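Local coordinates for tRNA (cytosine(38)-C(5))-methyltransferase (Schizosaccharomyces pombe, PDB 6FDF), which methylates carbon 5 of cytosine 38 in the anticodon loop of tRNA(Asp), and less strongly of tRNA(Glu), with S-adenosyl-L-methionine as methyl donor, at residues E152-P157 / S167-L172; N47-L52 / S299-T304. All coordinates share one frame; numbering follows the deposited sequence.

Contact 1: E152-P157 / S167-L172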
# COMPACT_ATOMS: atom_id res chain seq x y z
N GLU A 152 -6.75 11.54 -11.16
CA GLU A 152 -6.10 11.33 -9.87
C GLU A 152 -7.07 11.67 -8.75
O GLU A 152 -8.05 12.40 -8.93
CB GLU A 152 -4.81 12.15 -9.75
CG GLU A 152 -4.97 13.65 -9.90
CD GLU A 152 -3.63 14.37 -9.92
OE1 GLU A 152 -3.07 14.54 -11.03
OE2 GLU A 152 -3.15 14.76 -8.84
N GLY A 153 -6.77 11.14 -7.56
CA GLY A 153 -7.57 11.43 -6.39
C GLY A 153 -6.96 10.83 -5.15
O GLY A 153 -6.02 10.03 -5.21
N ILE A 154 -7.52 11.22 -4.00
CA ILE A 154 -7.13 10.69 -2.70
C ILE A 154 -8.25 9.78 -2.21
O ILE A 154 -9.42 10.18 -2.19
CB ILE A 154 -6.87 11.82 -1.69
CG1 ILE A 154 -5.92 12.86 -2.27
CG2 ILE A 154 -6.33 11.25 -0.37
CD1 ILE A 154 -4.52 12.38 -2.44
N LEU A 155 -7.89 8.57 -1.80
CA LEU A 155 -8.85 7.58 -1.35
C LEU A 155 -8.31 6.89 -0.11
O LEU A 155 -7.10 6.69 0.03
CB LEU A 155 -9.15 6.53 -2.44
CG LEU A 155 -9.77 7.06 -3.73
CD1 LEU A 155 -9.68 6.01 -4.84
CD2 LEU A 155 -11.23 7.45 -3.49
N SER A 156 -9.21 6.53 0.80
CA SER A 156 -8.83 5.79 1.99
C SER A 156 -9.73 4.57 2.12
O SER A 156 -10.88 4.59 1.67
CB SER A 156 -8.97 6.68 3.24
OG SER A 156 -8.75 5.95 4.44
N PRO A 157 -9.24 3.49 2.74
CA PRO A 157 -10.07 2.29 2.87
C PRO A 157 -11.36 2.53 3.64
O PRO A 157 -12.36 1.85 3.39
CB PRO A 157 -9.15 1.29 3.58
CG PRO A 157 -7.76 1.76 3.24
CD PRO A 157 -7.85 3.25 3.19
N SER A 167 -5.04 7.00 3.88
CA SER A 167 -5.27 7.89 2.75
C SER A 167 -4.07 7.87 1.83
O SER A 167 -2.92 8.02 2.27
CB SER A 167 -5.55 9.32 3.23
OG SER A 167 -6.76 9.37 3.97
N ARG A 168 -4.32 7.66 0.54
CA ARG A 168 -3.27 7.58 -0.46
C ARG A 168 -3.71 8.30 -1.72
O ARG A 168 -4.90 8.36 -2.03
CB ARG A 168 -2.92 6.12 -0.80
CG ARG A 168 -2.33 5.35 0.36
CD ARG A 168 -0.97 5.94 0.70
NE ARG A 168 -0.20 5.11 1.62
CZ ARG A 168 -0.09 5.33 2.93
NH1 ARG A 168 0.66 4.53 3.68
NH2 ARG A 168 -0.72 6.36 3.49
N TRP A 169 -2.73 8.85 -2.43
CA TRP A 169 -2.94 9.42 -3.76
C TRP A 169 -2.84 8.32 -4.80
O TRP A 169 -2.00 7.42 -4.68
CB TRP A 169 -1.91 10.51 -4.04
CG TRP A 169 -2.00 11.14 -5.40
CD1 TRP A 169 -2.70 12.26 -5.73
CD2 TRP A 169 -1.33 10.71 -6.59
NE1 TRP A 169 -2.53 12.54 -7.07
CE2 TRP A 169 -1.69 11.61 -7.62
CE3 TRP A 169 -0.47 9.65 -6.89
CZ2 TRP A 169 -1.22 11.48 -8.92
CZ3 TRP A 169 0.00 9.52 -8.20
CH2 TRP A 169 -0.38 10.43 -9.19
N TYR A 170 -3.69 8.40 -5.82
CA TYR A 170 -3.65 7.47 -6.95
C TYR A 170 -3.72 8.23 -8.26
O TYR A 170 -4.52 9.16 -8.40
CB TYR A 170 -4.82 6.48 -6.90
CG TYR A 170 -4.85 5.64 -5.66
CD1 TYR A 170 -4.20 4.42 -5.61
CD2 TYR A 170 -5.59 6.05 -4.55
CE1 TYR A 170 -4.25 3.63 -4.48
CE2 TYR A 170 -5.64 5.27 -3.41
CZ TYR A 170 -4.97 4.06 -3.38
OH TYR A 170 -5.01 3.28 -2.25
N GLY A 171 -2.87 7.84 -9.20
CA GLY A 171 -2.95 8.32 -10.57
C GLY A 171 -3.24 7.17 -11.51
O GLY A 171 -2.55 6.15 -11.49
N LEU A 172 -4.30 7.31 -12.31
CA LEU A 172 -4.68 6.32 -13.31
C LEU A 172 -4.55 6.97 -14.67
O LEU A 172 -5.16 8.02 -14.91
CB LEU A 172 -6.12 5.84 -13.09
CG LEU A 172 -6.40 4.77 -12.02
CD1 LEU A 172 -6.01 5.24 -10.63
CD2 LEU A 172 -7.87 4.37 -12.05
O HOH W 1 -6.57 3.95 -0.31
O HOH W 2 -8.08 7.94 6.21
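Leu155 O is gripped by three groups: the backbone N of Arg168 at 3.0 Å, a water that donates to it at 2.8 Å, and, more weakly, the CA-H of Ser167. The same water lies at the edge of the Tyr170 ring, 2.6 Å from Tyr170 OH, and so joins the end of one strand to the phenol on the other. Gly153 and Tyr170, like Leu155 and Arg168, form antiparallel hydrogen-bonded pairs, each with two N-H...O bonds. Between them stands the non-hydrogen-bonded pair of Ile154 and Trp169.

On the face of Glu152, Ile154 and Trp169, the indole heads toward Glu152 because Trp169 CG is anti to the backbone N (chi1 178°). Ile154 CD1 meets Trp169 CB at its root, 3.6 Å away, and lies at the ring edge. Trp169 NE1 gives its hydrogen to Glu152 OE2 at 2.9 Å with an N-H...O angle of 160°. The bond lies close to the indole plane but reaches the carboxylate from above its own plane, the two planes being 84° apart. Glu152 OE1 turns to a salt bridge with Arg140, so glutamate serves a neutral and a charged donor at once. Glycine suits position 171, where a CB would run into Trp169 CH2. On the opposite face Leu155 CB meets Tyr170 CE2 at 3.9 Å, the two side chains crossing at about a right angle, and both touch Leu324 of helix 318-328.

This is the antiparallel hairpin that ends the class I methyltransferase sheet, with 168-175 inserted between 121-127 and the outermost strand 148-155. The Trp169 side chain is about 8 Å from that of Cys85, the predicted catalytic residue. Backbone pairing thus sets the register, while the bond from NE1 would hinder the indole from turning about its chi2.

Contact 2: N47-L52 / S299-T304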
# COMPACT_ATOMS: atom_id res chain seq x y z
N ASN A 47 11.45 -9.30 -1.94
CA ASN A 47 11.50 -10.23 -3.07
C ASN A 47 11.34 -11.67 -2.60
O ASN A 47 10.73 -12.50 -3.29
CB ASN A 47 12.81 -10.07 -3.83
CG ASN A 47 12.89 -8.77 -4.57
OD1 ASN A 47 11.89 -8.10 -4.78
ND2 ASN A 47 14.10 -8.39 -4.98
N GLU A 48 11.92 -12.00 -1.44
CA GLU A 48 11.77 -13.34 -0.88
C GLU A 48 10.30 -13.65 -0.60
O GLU A 48 9.81 -14.73 -0.97
CB GLU A 48 12.60 -13.47 0.40
CG GLU A 48 12.56 -14.85 1.02
CD GLU A 48 13.51 -14.98 2.20
OE1 GLU A 48 13.38 -15.95 2.97
OE2 GLU A 48 14.39 -14.10 2.36
N ILE A 49 9.58 -12.73 0.05
CA ILE A 49 8.15 -12.91 0.27
C ILE A 49 7.40 -12.93 -1.05
O ILE A 49 6.50 -13.76 -1.26
CB ILE A 49 7.61 -11.82 1.22
CG1 ILE A 49 8.34 -11.88 2.57
CG2 ILE A 49 6.10 -11.95 1.40
CD1 ILE A 49 8.16 -13.19 3.29
N TYR A 50 7.76 -12.04 -1.98
CA TYR A 50 7.06 -11.99 -3.26
C TYR A 50 7.13 -13.34 -3.96
O TYR A 50 6.11 -13.90 -4.38
CB TYR A 50 7.62 -10.88 -4.16
CG TYR A 50 6.77 -10.65 -5.40
CD1 TYR A 50 6.75 -11.58 -6.45
CD2 TYR A 50 5.97 -9.52 -5.52
CE1 TYR A 50 5.95 -11.38 -7.57
CE2 TYR A 50 5.18 -9.31 -6.64
CZ TYR A 50 5.17 -10.25 -7.66
OH TYR A 50 4.38 -10.04 -8.77
N ASN A 51 8.34 -13.88 -4.08
CA ASN A 51 8.54 -15.09 -4.87
C ASN A 51 7.94 -16.31 -4.19
O ASN A 51 7.49 -17.24 -4.87
CB ASN A 51 10.03 -15.28 -5.14
CG ASN A 51 10.57 -14.25 -6.12
OD1 ASN A 51 9.85 -13.79 -7.00
ND2 ASN A 51 11.83 -13.87 -5.95
N LEU A 52 7.95 -16.34 -2.85
CA LEU A 52 7.36 -17.45 -2.13
C LEU A 52 5.86 -17.54 -2.36
O LEU A 52 5.30 -18.64 -2.40
CB LEU A 52 7.66 -17.31 -0.63
CG LEU A 52 6.95 -18.30 0.30
CD1 LEU A 52 7.42 -19.72 0.01
CD2 LEU A 52 7.18 -17.93 1.75
N SER A 299 5.88 -17.73 7.11
CA SER A 299 6.45 -18.66 8.09
C SER A 299 7.55 -19.51 7.48
O SER A 299 8.56 -19.79 8.14
CB SER A 299 5.35 -19.54 8.68
OG SER A 299 4.69 -20.28 7.67
N LYS A 300 7.39 -19.95 6.23
CA LYS A 300 8.39 -20.78 5.56
C LYS A 300 9.57 -19.98 5.02
O LYS A 300 10.29 -20.49 4.15
CB LYS A 300 7.75 -21.58 4.43
CG LYS A 300 6.56 -22.45 4.83
CD LYS A 300 5.88 -23.03 3.59
CE LYS A 300 4.40 -23.29 3.83
NZ LYS A 300 4.17 -24.12 5.04
N SER A 301 9.78 -18.76 5.49
CA SER A 301 10.84 -17.90 4.99
C SER A 301 11.77 -17.51 6.14
O SER A 301 11.53 -17.84 7.30
CB SER A 301 10.26 -16.64 4.33
OG SER A 301 9.74 -15.77 5.32
N ASN A 302 12.84 -16.79 5.79
CA ASN A 302 13.72 -16.17 6.77
C ASN A 302 13.22 -14.81 7.23
O ASN A 302 13.93 -14.11 7.96
CB ASN A 302 15.13 -16.05 6.20
CG ASN A 302 15.73 -17.40 5.83
OD1 ASN A 302 15.53 -18.40 6.52
ND2 ASN A 302 16.47 -17.43 4.72
N VAL A 303 12.01 -14.41 6.82
CA VAL A 303 11.47 -13.11 7.16
C VAL A 303 10.61 -13.24 8.42
O VAL A 303 9.61 -13.96 8.42
CB VAL A 303 10.64 -12.53 6.00
CG1 VAL A 303 10.11 -11.15 6.37
CG2 VAL A 303 11.48 -12.47 4.73
N THR A 304 11.01 -12.55 9.48
CA THR A 304 10.32 -12.62 10.76
C THR A 304 9.07 -11.74 10.76
O THR A 304 8.92 -10.84 9.93
CB THR A 304 11.24 -12.18 11.90
OG1 THR A 304 11.50 -10.78 11.78
CG2 THR A 304 12.56 -12.93 11.84
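Ile49 and Val303 make the close-packed part of this contact. Ile49 CD1 lies 3.7 Å from Val303 CG2 and 3.6 Å from Ser301 OG. Ile49 CG1 stands beside the backbone N, and the branch beyond it ends in the methyl that reaches the loop; the two aliphatic chains cross at a slant. Ile20 and Trp298 also touch Ile49, which is buried, so a branched, wholly apolar side chain fits here. Ser301 OG accepts from the N-H of Val303 at 3.0 Å, an ST turn, and is also hydrogen-bonded to Trp298 O. Those bonds satisfy the hydroxyl although a methyl lies against it.

Toward the solvent the fit is looser. Leu52 CD2 comes no nearer to Ser301 CB than 4.2 Å, and Asn302 is exposed. Here the link is polar: the extended Glu48 side chain, with CG anti to the backbone N (chi1 -177°), brings OE1 to within 3.0 Å of Asn302 N. The N-H...O angle is 165°, and the donor comes from the syn side, 30° out of the carboxylate plane. An alanine in place of Glu48 would probably leave the Asn302 N-H without its carboxylate mate and the turn freer to move away from the helix.

Helix 44-54 is thus joined to the loop leading into helix 305-313, whose N-cap is Thr304. The Ile49 side chain is about 8 Å from the bound S-adenosyl-L-homocysteine. The chemistry implies a single apolar pair, Ile49 with Val303, beside a carboxylate, probably charged; because its donor is a main-chain N-H, the bond probably depends mainly on the shape of the turn.

In the fold
From the N terminus, the chain builds strands 11-16 and 34-41 and then reaches helix 44-54, the first half of contact 2. It continues through the parallel strands 58-60, 78-81 and 121-127 to strand 148-155, where contact 1 closes a short loop with strand 168-175. The chain next runs through the small three-stranded sheet and its helices before residues 299-304 return to helix 44-54. Contact 1 is therefore nested inside the long loop closed by contact 2. Their centres, 29 Å apart, lie on opposite sides of the chain's centre: one finishes the main sheet, the other ties its early helix to the late loop before helix 305-313.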